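Thioredoxin (TrxA-1) (Sulfolobus solfataricus, PDB 3TCO) probably reduces disulfide bonds in partner proteins through the redox-active dithiol/disulfide centre characteristic of thioredoxins. Local coordinates at residues E12-V17 against D69-L74; L25-A30 against H37-I42; E48-K53 against S102-Y107; T79-F82 against L87-S90. All coordinates share one frame; numbering follows the deposited sequence.

Contact 1 of 4, residues E12-V17 against D69-L74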
loop_
_atom_site.group_PDB
_atom_site.type_symbol
_atom_site.label_atom_id
_atom_site.label_comp_id
_atom_site.label_asym_id
_atom_site.label_seq_id
_atom_site.Cartn_x
_atom_site.Cartn_y
_atom_site.Cartn_z
ATOM N N GLU A 12 -14.876 -3.827 1.363
ATOM C CA GLU A 12 -15.634 -3.386 2.529
ATOM C C GLU A 12 -15.127 -2.083 3.152
ATOM O O GLU A 12 -15.928 -1.272 3.606
ATOM C CB GLU A 12 -15.668 -4.502 3.579
ATOM C CG GLU A 12 -16.809 -4.407 4.578
ATOM C CD GLU A 12 -16.602 -3.315 5.612
ATOM O OE1 GLU A 12 -15.478 -3.234 6.144
ATOM O OE2 GLU A 12 -17.561 -2.555 5.897
ATOM N N ASN A 13 -13.814 -1.850 3.156
ATOM C CA ASN A 13 -13.300 -0.610 3.773
ATOM C C ASN A 13 -12.363 0.229 2.916
ATOM O O ASN A 13 -11.897 1.287 3.349
ATOM C CB ASN A 13 -12.600 -0.941 5.106
ATOM C CG ASN A 13 -11.375 -1.830 4.929
ATOM O OD1 ASN A 13 -11.214 -2.493 3.901
ATOM N ND2 ASN A 13 -10.506 -1.856 5.948
ATOM N N PHE A 14 -12.100 -0.218 1.689
ATOM C CA PHE A 14 -11.170 0.505 0.825
ATOM C C PHE A 14 -11.450 1.993 0.673
ATOM O O PHE A 14 -10.588 2.829 0.965
ATOM C CB PHE A 14 -11.130 -0.120 -0.565
ATOM C CG PHE A 14 -10.002 0.383 -1.421
ATOM C CD1 PHE A 14 -8.742 -0.205 -1.348
ATOM C CD2 PHE A 14 -10.201 1.436 -2.314
ATOM C CE1 PHE A 14 -7.698 0.237 -2.151
ATOM C CE2 PHE A 14 -9.161 1.890 -3.122
ATOM C CZ PHE A 14 -7.903 1.284 -3.040
ATOM N N ASP A 15 -12.645 2.321 0.199
ATOM C CA ASP A 15 -13.000 3.712 -0.020
ATOM C C ASP A 15 -13.011 4.579 1.233
ATOM O O ASP A 15 -12.421 5.657 1.228
ATOM C CB ASP A 15 -14.350 3.823 -0.740
ATOM C CG ASP A 15 -14.268 3.394 -2.192
ATOM O OD1 ASP A 15 -13.134 3.247 -2.704
ATOM O OD2 ASP A 15 -15.333 3.212 -2.823
ATOM N N GLU A 16 -13.650 4.119 2.307
ATOM C CA GLU A 16 -13.705 4.938 3.518
ATOM C C GLU A 16 -12.318 5.226 4.084
ATOM O O GLU A 16 -12.073 6.315 4.600
ATOM C CB GLU A 16 -14.588 4.291 4.594
ATOM C CG GLU A 16 -14.042 3.043 5.259
ATOM C CD GLU A 16 -15.119 2.290 6.034
ATOM O OE1 GLU A 16 -15.842 2.920 6.831
ATOM O OE2 GLU A 16 -15.240 1.065 5.853
ATOM N N VAL A 17 -11.413 4.258 3.994
ATOM C CA VAL A 17 -10.049 4.460 4.500
ATOM C C VAL A 17 -9.319 5.522 3.660
ATOM O O VAL A 17 -8.688 6.440 4.198
ATOM C CB VAL A 17 -9.262 3.114 4.487
ATOM C CG1 VAL A 17 -7.768 3.359 4.772
ATOM C CG2 VAL A 17 -9.862 2.159 5.539
ATOM N N ASP A 69 -8.090 -4.478 -10.586
ATOM C CA ASP A 69 -8.423 -4.110 -11.961
ATOM C C ASP A 69 -8.712 -2.618 -12.063
ATOM O O ASP A 69 -8.225 -1.944 -12.969
ATOM C CB ASP A 69 -9.639 -4.904 -12.465
ATOM C CG ASP A 69 -9.339 -6.379 -12.665
ATOM O OD1 ASP A 69 -8.177 -6.722 -12.970
ATOM O OD2 ASP A 69 -10.272 -7.203 -12.536
ATOM N N LYS A 70 -9.497 -2.099 -11.125
ATOM C CA LYS A 70 -9.834 -0.683 -11.130
ATOM C C LYS A 70 -8.589 0.192 -11.258
ATOM O O LYS A 70 -8.594 1.167 -12.005
ATOM C CB LYS A 70 -10.601 -0.313 -9.855
ATOM C CG LYS A 70 -11.020 1.151 -9.788
ATOM C CD LYS A 70 -12.018 1.435 -8.654
ATOM C CE LYS A 70 -12.322 2.927 -8.589
ATOM N NZ LYS A 70 -13.278 3.307 -7.512
ATOM N N TYR A 71 -7.523 -0.153 -10.539
ATOM C CA TYR A 71 -6.298 0.644 -10.597
ATOM C C TYR A 71 -5.216 0.040 -11.487
ATOM O O TYR A 71 -4.034 0.337 -11.325
ATOM C CB TYR A 71 -5.755 0.875 -9.179
ATOM C CG TYR A 71 -6.694 1.688 -8.327
ATOM C CD1 TYR A 71 -7.594 1.068 -7.458
ATOM C CD2 TYR A 71 -6.740 3.079 -8.438
ATOM C CE1 TYR A 71 -8.513 1.805 -6.726
ATOM C CE2 TYR A 71 -7.666 3.833 -7.706
ATOM C CZ TYR A 71 -8.547 3.187 -6.854
ATOM O OH TYR A 71 -9.465 3.908 -6.123
ATOM N N SER A 72 -5.645 -0.798 -12.427
ATOM C CA SER A 72 -4.766 -1.466 -13.381
ATOM C C SER A 72 -3.503 -2.105 -12.795
ATOM O O SER A 72 -2.406 -1.959 -13.341
ATOM C CB SER A 72 -4.383 -0.493 -14.498
ATOM O OG SER A 72 -3.782 0.674 -13.962
ATOM N N VAL A 73 -3.656 -2.826 -11.695
ATOM C CA VAL A 73 -2.522 -3.493 -11.082
ATOM C C VAL A 73 -2.256 -4.776 -11.873
ATOM O O VAL A 73 -2.863 -5.820 -11.619
ATOM C CB VAL A 73 -2.817 -3.828 -9.614
ATOM C CG1 VAL A 73 -1.659 -4.606 -9.010
ATOM C CG2 VAL A 73 -3.068 -2.530 -8.840
ATOM N N LEU A 74 -1.345 -4.684 -12.837
ATOM C CA LEU A 74 -1.006 -5.828 -13.685
ATOM C C LEU A 74 0.190 -6.622 -13.172
ATOM O O LEU A 74 0.336 -7.811 -13.475
ATOM C CB LEU A 74 -0.725 -5.355 -15.110
ATOM C CG LEU A 74 -1.895 -4.662 -15.816
ATOM C CD1 LEU A 74 -1.473 -4.253 -17.223
ATOM C CD2 LEU A 74 -3.100 -5.603 -15.871
HETATM O O HOH W 1 -12.080 2.937 -5.205
#
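Phe14 and Tyr71 join the two helices that lie on one face of the thioredoxin sheet: Phe14 belongs to the first turn of helix 14-20, and Tyr71 is the residue just past helix 65-70. The rings approach from opposite directions. Phe14 CE2 lies 3.7 Å from Tyr71 CE1 and 3.6 Å from Tyr71 OH, and the hydroxyl sits at the Phe14 ring edge near its plane. The planes are inclined at 41°, an oblique pairing. Phe14 reaches across because its CG stands anti to the backbone N (chi1 -168°). Beside the rings, a water at the Tyr71 hydroxyl ties the polar groups together. It donates to Asp15 OD1 (2.7 Å), accepts from Lys70 NZ (2.6 Å) and bonds Tyr71 OH (2.9 Å). Asp15 OD1 and Lys70 NZ are linked through water while 4.8 Å apart. The extended Lys70 chain runs past Tyr71, with CG over one face of its ring, toward the rim. A Schellman motif with Ser72 at positive phi ends helix 65-70, Ser72 N bonding Asp69 O (2.9 Å). Towards the sheet, Phe14 packs on Val26 of strand 23-29, while Tyr71 rests on Leu80 and meets the Phe82 ring edge-to-face, both on strand 78-83.

Contact 2 of 4, residues L25-A30 against H37-I42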
loop_
_atom_site.group_PDB
_atom_site.type_symbol
_atom_site.label_atom_id
_atom_site.label_comp_id
_atom_site.label_asym_id
_atom_site.label_seq_id
_atom_site.Cartn_x
_atom_site.Cartn_y
_atom_site.Cartn_z
ATOM N N LEU A 25 -1.356 4.266 1.888
ATOM C CA LEU A 25 -0.576 3.467 0.947
ATOM C C LEU A 25 -1.243 2.110 0.864
ATOM O O LEU A 25 -1.857 1.650 1.826
ATOM C CB LEU A 25 0.879 3.305 1.416
ATOM C CG LEU A 25 1.719 4.587 1.445
ATOM C CD1 LEU A 25 1.548 5.286 2.797
ATOM C CD2 LEU A 25 3.185 4.233 1.230
ATOM N N VAL A 26 -1.121 1.463 -0.287
ATOM C CA VAL A 26 -1.743 0.160 -0.467
ATOM C C VAL A 26 -0.778 -0.804 -1.135
ATOM O O VAL A 26 -0.490 -0.671 -2.322
ATOM C CB VAL A 26 -3.027 0.254 -1.347
ATOM C CG1 VAL A 26 -3.726 -1.110 -1.386
ATOM C CG2 VAL A 26 -3.969 1.322 -0.806
ATOM N N ASP A 27 -0.264 -1.754 -0.361
ATOM C CA ASP A 27 0.660 -2.758 -0.882
ATOM C C ASP A 27 -0.203 -3.874 -1.494
ATOM O O ASP A 27 -0.881 -4.604 -0.783
ATOM C CB ASP A 27 1.544 -3.299 0.258
ATOM C CG ASP A 27 2.344 -4.546 -0.140
ATOM O OD1 ASP A 27 2.554 -4.795 -1.341
ATOM O OD2 ASP A 27 2.776 -5.273 0.767
ATOM N N CYS A 28 -0.220 -3.940 -2.821
ATOM C CA CYS A 28 -0.983 -4.957 -3.542
ATOM C C CYS A 28 -0.052 -6.169 -3.644
ATOM O O CYS A 28 1.025 -6.097 -4.249
ATOM C CB CYS A 28 -1.372 -4.410 -4.913
ATOM S SG CYS A 28 -2.411 -2.893 -4.798
ATOM N N TRP A 29 -0.463 -7.282 -3.039
ATOM C CA TRP A 29 0.380 -8.474 -2.987
ATOM C C TRP A 29 -0.380 -9.789 -3.140
ATOM O O TRP A 29 -1.593 -9.809 -3.302
ATOM C CB TRP A 29 1.075 -8.516 -1.631
ATOM C CG TRP A 29 0.068 -8.745 -0.524
ATOM C CD1 TRP A 29 -0.897 -7.875 -0.104
ATOM C CD2 TRP A 29 -0.129 -9.952 0.227
ATOM N NE1 TRP A 29 -1.687 -8.465 0.856
ATOM C CE2 TRP A 29 -1.239 -9.739 1.079
ATOM C CE3 TRP A 29 0.521 -11.193 0.259
ATOM C CZ2 TRP A 29 -1.715 -10.721 1.958
ATOM C CZ3 TRP A 29 0.049 -12.174 1.133
ATOM C CH2 TRP A 29 -1.061 -11.929 1.972
ATOM N N ALA A 30 0.376 -10.880 -3.041
ATOM C CA ALA A 30 -0.142 -12.247 -3.112
ATOM C C ALA A 30 0.941 -13.144 -2.515
ATOM O O ALA A 30 2.131 -12.876 -2.681
ATOM C CB ALA A 30 -0.434 -12.645 -4.556
ATOM N N HIS A 37 7.092 -11.146 -1.196
ATOM C CA HIS A 37 7.555 -11.697 0.062
ATOM C C HIS A 37 8.789 -10.946 0.567
ATOM O O HIS A 37 8.948 -10.720 1.765
ATOM C CB HIS A 37 7.844 -13.192 -0.130
ATOM C CG HIS A 37 8.396 -13.869 1.082
ATOM N ND1 HIS A 37 9.747 -13.916 1.358
ATOM C CD2 HIS A 37 7.781 -14.524 2.097
ATOM C CE1 HIS A 37 9.939 -14.574 2.489
ATOM N NE2 HIS A 37 8.762 -14.953 2.957
ATOM N N LEU A 38 9.654 -10.546 -0.355
ATOM C CA LEU A 38 10.861 -9.818 0.005
ATOM C C LEU A 38 10.567 -8.366 0.377
ATOM O O LEU A 38 11.285 -7.763 1.172
ATOM C CB LEU A 38 11.855 -9.862 -1.150
ATOM C CG LEU A 38 12.493 -11.241 -1.363
ATOM C CD1 LEU A 38 13.366 -11.231 -2.604
ATOM C CD2 LEU A 38 13.314 -11.604 -0.128
ATOM N N TYR A 39 9.502 -7.812 -0.194
ATOM C CA TYR A 39 9.110 -6.424 0.087
ATOM C C TYR A 39 8.320 -6.268 1.406
ATOM O O TYR A 39 8.421 -5.247 2.092
ATOM C CB TYR A 39 8.273 -5.919 -1.094
ATOM C CG TYR A 39 7.667 -4.539 -0.958
ATOM C CD1 TYR A 39 8.449 -3.440 -0.606
ATOM C CD2 TYR A 39 6.320 -4.323 -1.258
ATOM C CE1 TYR A 39 7.909 -2.164 -0.564
ATOM C CE2 TYR A 39 5.764 -3.042 -1.218
ATOM C CZ TYR A 39 6.564 -1.965 -0.874
ATOM O OH TYR A 39 6.032 -0.689 -0.877
ATOM N N GLU A 40 7.554 -7.289 1.768
ATOM C CA GLU A 40 6.721 -7.212 2.962
ATOM C C GLU A 40 7.366 -6.684 4.252
ATOM O O GLU A 40 6.822 -5.775 4.880
ATOM C CB GLU A 40 6.047 -8.562 3.209
ATOM C CG GLU A 40 5.197 -9.027 2.019
ATOM C CD GLU A 40 4.228 -7.952 1.506
ATOM O OE1 GLU A 40 3.357 -7.513 2.293
ATOM O OE2 GLU A 40 4.336 -7.547 0.317
ATOM N N PRO A 41 8.524 -7.230 4.666
ATOM C CA PRO A 41 9.126 -6.711 5.902
ATOM C C PRO A 41 9.546 -5.236 5.818
ATOM O O PRO A 41 9.532 -4.512 6.827
ATOM C CB PRO A 41 10.306 -7.666 6.139
ATOM C CG PRO A 41 10.683 -8.082 4.759
ATOM C CD PRO A 41 9.334 -8.327 4.106
ATOM N N ILE A 42 9.920 -4.788 4.622
ATOM C CA ILE A 42 10.314 -3.394 4.418
ATOM C C ILE A 42 9.059 -2.519 4.527
ATOM O O ILE A 42 9.070 -1.470 5.175
ATOM C CB ILE A 42 10.961 -3.198 3.029
ATOM C CG1 ILE A 42 12.254 -4.024 2.941
ATOM C CG2 ILE A 42 11.214 -1.726 2.762
ATOM C CD1 ILE A 42 13.262 -3.730 4.038
#
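The Tyr39 ring turns its CD2-CE2 edge to the Asp27 carboxylate: OD1 of Asp27 lies near the ring plane, 3.7 Å from Tyr39 CE2, and the two planes stand 76° apart. At the edge of the Trp29 indole, in its plane, is the backbone O of Asp27. The third flat group, the Glu40 carboxylate, is nearly coplanar with that of Asp27 (22°). Asp27 OD2 points at its middle, 2.8 Å from Glu40 OE1 and 2.8 Å from Glu40 OE2. Glu40 gets there by a bend in its chain (chi2 -50°), which carries the acid back towards the strand, where OE2 also comes within 3.9 Å of Trp29 CB. Asp27 OD1, although buried, has no polar partner in the model. The Tyr39 hydroxyl is hydrogen-bonded to Thr79 of strand 78-83. Strand 23-29 and helix 34-49 begin the beta-alpha-beta crossover that continues into strand 55-60; the segment axes approach to 10.1 Å, and the helix is kinked at Pro41. Glu40 also touches the CxxC pair, Cys33 and Cys36, which forms a disulfide in this protein. Asp27 appears to take the place of the buried aspartate beneath the redox centre of many thioredoxins. Two acid groups packed this closely, one of them with a buried oxygen lacking a partner, make a strongly polar spot between strand and helix, near the CxxC pair.

Contact 3 of 4, residues E48-K53 against S102-Y107. With EDO (1,2-ethanediol), chain F.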
loop_
_atom_site.group_PDB
_atom_site.type_symbol
_atom_site.label_atom_id
_atom_site.label_comp_id
_atom_site.label_asym_id
_atom_site.label_seq_id
_atom_site.Cartn_x
_atom_site.Cartn_y
_atom_site.Cartn_z
ATOM N N GLU A 48 5.608 0.892 10.547
ATOM C CA GLU A 48 5.822 1.027 11.983
ATOM C C GLU A 48 6.461 2.393 12.276
ATOM O O GLU A 48 6.091 3.072 13.237
ATOM C CB GLU A 48 6.730 -0.108 12.472
ATOM C CG GLU A 48 7.152 -0.025 13.931
ATOM C CD GLU A 48 5.987 0.016 14.906
ATOM O OE1 GLU A 48 4.924 -0.575 14.623
ATOM O OE2 GLU A 48 6.146 0.630 15.978
ATOM N N LYS A 49 7.415 2.802 11.449
ATOM C CA LYS A 49 8.066 4.093 11.654
ATOM C C LYS A 49 7.055 5.230 11.624
ATOM O O LYS A 49 7.215 6.226 12.341
ATOM C CB LYS A 49 9.124 4.357 10.583
ATOM C CG LYS A 49 10.353 3.459 10.641
ATOM C CD LYS A 49 11.445 3.995 9.711
ATOM C CE LYS A 49 12.692 3.123 9.759
ATOM N NZ LYS A 49 13.815 3.707 8.953
ATOM N N TYR A 50 6.024 5.100 10.787
ATOM C CA TYR A 50 5.000 6.135 10.678
ATOM C C TYR A 50 3.687 5.729 11.339
ATOM O O TYR A 50 2.606 6.151 10.925
ATOM C CB TYR A 50 4.746 6.488 9.208
ATOM C CG TYR A 50 5.916 7.189 8.564
ATOM C CD1 TYR A 50 6.900 6.473 7.884
ATOM C CD2 TYR A 50 6.066 8.575 8.673
ATOM C CE1 TYR A 50 8.008 7.119 7.328
ATOM C CE2 TYR A 50 7.175 9.225 8.123
ATOM C CZ TYR A 50 8.140 8.486 7.455
ATOM O OH TYR A 50 9.250 9.106 6.922
ATOM N N LYS A 51 3.783 4.903 12.370
ATOM C CA LYS A 51 2.592 4.463 13.093
ATOM C C LYS A 51 1.772 5.678 13.546
ATOM O O LYS A 51 2.323 6.640 14.077
ATOM C CB LYS A 51 3.011 3.626 14.308
ATOM C CG LYS A 51 1.857 3.129 15.155
ATOM C CD LYS A 51 2.354 2.304 16.333
ATOM C CE LYS A 51 1.178 1.853 17.199
ATOM N NZ LYS A 51 1.624 0.842 18.216
ATOM N N GLY A 52 0.464 5.640 13.296
ATOM C CA GLY A 52 -0.409 6.733 13.681
ATOM C C GLY A 52 -0.423 7.940 12.762
ATOM O O GLY A 52 -1.277 8.817 12.908
ATOM N N LYS A 53 0.485 7.985 11.792
ATOM C CA LYS A 53 0.576 9.141 10.905
ATOM C C LYS A 53 0.051 8.944 9.486
ATOM O O LYS A 53 -0.363 9.905 8.836
ATOM C CB LYS A 53 2.028 9.631 10.861
ATOM C CG LYS A 53 2.597 9.960 12.247
ATOM C CD LYS A 53 3.980 10.604 12.151
ATOM C CE LYS A 53 4.451 11.114 13.513
ATOM N NZ LYS A 53 4.625 10.018 14.519
ATOM N N SER A 102 11.052 8.261 1.870
ATOM C CA SER A 102 11.142 9.567 1.232
ATOM C C SER A 102 9.770 9.989 0.700
ATOM O O SER A 102 9.359 11.152 0.837
ATOM C CB SER A 102 12.152 9.508 0.081
ATOM O OG SER A 102 12.314 10.780 -0.510
ATOM N N THR A 103 9.061 9.031 0.106
ATOM C CA THR A 103 7.740 9.294 -0.452
ATOM C C THR A 103 6.745 9.657 0.645
ATOM O O THR A 103 5.968 10.611 0.508
ATOM C CB THR A 103 7.224 8.070 -1.221
ATOM O OG1 THR A 103 8.141 7.763 -2.275
ATOM C CG2 THR A 103 5.862 8.354 -1.822
ATOM N N VAL A 104 6.770 8.900 1.733
ATOM C CA VAL A 104 5.880 9.168 2.855
ATOM C C VAL A 104 6.138 10.571 3.419
ATOM O O VAL A 104 5.208 11.378 3.568
ATOM C CB VAL A 104 6.074 8.123 3.970
ATOM C CG1 VAL A 104 5.286 8.519 5.215
ATOM C CG2 VAL A 104 5.620 6.747 3.465
ATOM N N ASN A 105 7.401 10.861 3.724
ATOM C CA ASN A 105 7.766 12.162 4.264
ATOM C C ASN A 105 7.262 13.280 3.354
ATOM O O ASN A 105 6.695 14.271 3.815
ATOM C CB ASN A 105 9.284 12.250 4.421
ATOM C CG ASN A 105 9.738 13.614 4.883
ATOM O OD1 ASN A 105 10.265 14.401 4.096
ATOM N ND2 ASN A 105 9.528 13.912 6.163
ATOM N N LYS A 106 7.461 13.103 2.056
ATOM C CA LYS A 106 7.027 14.082 1.067
ATOM C C LYS A 106 5.533 14.399 1.152
ATOM O O LYS A 106 5.124 15.556 1.063
ATOM C CB LYS A 106 7.369 13.555 -0.331
ATOM C CG LYS A 106 6.752 14.309 -1.481
ATOM C CD LYS A 106 7.513 14.041 -2.778
ATOM C CE LYS A 106 7.493 12.575 -3.161
ATOM N NZ LYS A 106 8.215 12.337 -4.440
ATOM N N TYR A 107 4.713 13.374 1.338
ATOM C CA TYR A 107 3.281 13.603 1.386
ATOM C C TYR A 107 2.690 13.936 2.737
ATOM O O TYR A 107 1.512 14.281 2.817
ATOM C CB TYR A 107 2.549 12.419 0.753
ATOM C CG TYR A 107 2.825 12.332 -0.724
ATOM C CD1 TYR A 107 3.338 11.170 -1.293
ATOM C CD2 TYR A 107 2.591 13.432 -1.558
ATOM C CE1 TYR A 107 3.615 11.101 -2.657
ATOM C CE2 TYR A 107 2.861 13.372 -2.917
ATOM C CZ TYR A 107 3.373 12.206 -3.463
ATOM O OH TYR A 107 3.638 12.140 -4.807
HETATM C C1 EDO F . 6.572 13.916 -7.482
HETATM O O1 EDO F . 7.249 14.189 -6.253
HETATM C C2 EDO F . 7.238 12.729 -8.181
HETATM O O2 EDO F . 7.188 11.588 -7.321
#
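Val104 CG1 sits squarely over one face of the Tyr50 ring, 3.4 Å from its centroid and only 5° off the ring normal, a CH-pi contact centred on the aromatic system. The methyl is almost equally distant from all six ring carbons, the nearest including Tyr50 CE2 at 3.5 Å. Holding CG1 anti to the backbone N (chi1 172°) aims this branch of the valine at the ring. Farther out, the Tyr50 hydroxyl passes the base of the Asn105 side chain, OH to CB 4.0 Å. The contact joins helices 34-49 and 97-107, which lie together on one face of the thioredoxin sheet; Phe56 of strand 55-60 touches both Tyr50 and Val104. Tyr50 is the first residue to leave helix 34-49, and the turn after it is held by Lys51 N to Glu48 O (3.1 Å) and Lys53 N to Tyr50 O (2.9 Å), with Gly52 at positive phi. Farther from the ring, a salt bridge between Lys49 and Glu101 also spans the two helices. On helix 97-107, a bend of Lys106 at chi3 (61°) brings its NZ to a 1,2-ethanediol, probably from the crystallisation liquor, donating to O1 (2.8 Å) and O2 (3.1 Å).

Contact 4 of 4, residues T79-F82 against L87-S90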
loop_
_atom_site.group_PDB
_atom_site.type_symbol
_atom_site.label_atom_id
_atom_site.label_comp_id
_atom_site.label_asym_id
_atom_site.label_seq_id
_atom_site.Cartn_x
_atom_site.Cartn_y
_atom_site.Cartn_z
ATOM N N THR A 79 2.568 -0.596 -5.136
ATOM C CA THR A 79 2.172 0.187 -3.980
ATOM C C THR A 79 1.461 1.447 -4.456
ATOM O O THR A 79 2.090 2.363 -5.000
ATOM C CB THR A 79 3.403 0.585 -3.134
ATOM O OG1 THR A 79 4.119 -0.595 -2.739
ATOM C CG2 THR A 79 2.968 1.309 -1.891
ATOM N N LEU A 80 0.145 1.476 -4.273
ATOM C CA LEU A 80 -0.660 2.629 -4.652
ATOM C C LEU A 80 -0.483 3.662 -3.552
ATOM O O LEU A 80 -0.366 3.296 -2.375
ATOM C CB LEU A 80 -2.139 2.247 -4.712
ATOM C CG LEU A 80 -2.495 1.049 -5.605
ATOM C CD1 LEU A 80 -3.989 0.716 -5.442
ATOM C CD2 LEU A 80 -2.145 1.387 -7.050
ATOM N N ILE A 81 -0.453 4.936 -3.927
ATOM C CA ILE A 81 -0.338 5.992 -2.933
ATOM C C ILE A 81 -1.475 6.999 -3.110
ATOM O O ILE A 81 -1.653 7.586 -4.184
ATOM C CB ILE A 81 1.021 6.710 -3.015
ATOM C CG1 ILE A 81 2.144 5.669 -2.819
ATOM C CG2 ILE A 81 1.088 7.816 -1.933
ATOM C CD1 ILE A 81 3.520 6.221 -2.867
ATOM N N PHE A 82 -2.248 7.175 -2.045
ATOM C CA PHE A 82 -3.387 8.091 -2.062
ATOM C C PHE A 82 -3.173 9.236 -1.093
ATOM O O PHE A 82 -2.774 9.011 0.047
ATOM C CB PHE A 82 -4.671 7.371 -1.645
ATOM C CG PHE A 82 -5.115 6.299 -2.603
ATOM C CD1 PHE A 82 -4.623 4.996 -2.497
ATOM C CD2 PHE A 82 -6.027 6.593 -3.611
ATOM C CE1 PHE A 82 -5.043 3.992 -3.391
ATOM C CE2 PHE A 82 -6.450 5.593 -4.514
ATOM C CZ PHE A 82 -5.955 4.299 -4.396
ATOM N N LEU A 87 -5.447 9.192 -5.942
ATOM C CA LEU A 87 -4.170 8.544 -6.229
ATOM C C LEU A 87 -3.149 9.539 -6.741
ATOM O O LEU A 87 -3.400 10.247 -7.721
ATOM C CB LEU A 87 -4.347 7.432 -7.265
ATOM C CG LEU A 87 -3.138 6.525 -7.515
ATOM C CD1 LEU A 87 -3.625 5.157 -7.918
ATOM C CD2 LEU A 87 -2.255 7.105 -8.606
ATOM N N VAL A 88 -1.984 9.555 -6.095
ATOM C CA VAL A 88 -0.902 10.454 -6.482
ATOM C C VAL A 88 0.298 9.692 -7.050
ATOM O O VAL A 88 1.205 10.286 -7.605
ATOM C CB VAL A 88 -0.451 11.314 -5.280
ATOM C CG1 VAL A 88 -1.654 12.054 -4.725
ATOM C CG2 VAL A 88 0.191 10.436 -4.192
ATOM N N ASP A 89 0.306 8.378 -6.897
ATOM C CA ASP A 89 1.393 7.571 -7.452
ATOM C C ASP A 89 1.046 6.103 -7.346
ATOM O O ASP A 89 0.129 5.716 -6.622
ATOM C CB ASP A 89 2.716 7.821 -6.707
ATOM C CG ASP A 89 3.952 7.594 -7.590
ATOM O OD1 ASP A 89 3.874 6.883 -8.621
ATOM O OD2 ASP A 89 5.021 8.128 -7.231
ATOM N N SER A 90 1.787 5.295 -8.092
ATOM C CA SER A 90 1.636 3.847 -8.091
ATOM C C SER A 90 3.051 3.360 -8.354
ATOM O O SER A 90 3.598 3.618 -9.428
ATOM C CB SER A 90 0.698 3.394 -9.214
ATOM O OG SER A 90 0.582 1.974 -9.234
#
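Ile81 reaches over Val88 and Asp89 of the neighbouring antiparallel strand. Its CB lies 3.8 Å from Asp89 O, and its CG2 meets Val88 CG2 at 3.6 Å, the two side chains crossing at about a right angle. CG2 also packs on Tyr107, while CD1, at the tip of the other branch, reaches Thr103; both partners belong to helix 97-107. Beneath the side chain, Ile81 N donates to Asp89 O (2.9 Å, 157°). Ile81 O takes two donors, Val88 N in a nearly straight bond (2.8 Å, 169°) and Asp89 N in a weak one (3.4 Å). Asp89 OD1 in turn accepts from the next amide, Ser90 N (2.7 Å). The side chains of the non-hydrogen-bonded pairs Leu80-Ser90 and Phe82-Leu87 lie on the opposite face of the sheet from Ile81. There Leu80 CD2 touches Ser90 OG at 3.5 Å, and the Phe82 ring lies obliquely against Leu87, CE2 to CB 3.9 Å. Since Val88 and Asp89 both face Ile81, the register slips by one residue: a classic beta bulge in the hairpin of strands 78-83 and 86-92, the antiparallel end of the mixed thioredoxin sheet.

The four contacts share one mixed sheet. Contact 4 lies within it, joining its last two strands, whereas contact 1 covers one face and contacts 2 and 3 the other. Contacts 1 and 3, with centres 21 Å apart, do not touch. Contact 4 touches both, Phe82 facing contact 1 (centres 11 Å apart) and Ile81 contact 3 (14 Å). Contact 2 uses the N-terminal half of helix 34-49, contact 3 its C-terminal end. Strand 23-29 of contact 2 neighbours strand 78-83 of contact 4. Along the chain, contact 2 falls between the segments of contact 1 and contact 4 between those of contact 3; segments of contacts 1 and 3 alternate, tying early and late sequence into one domain.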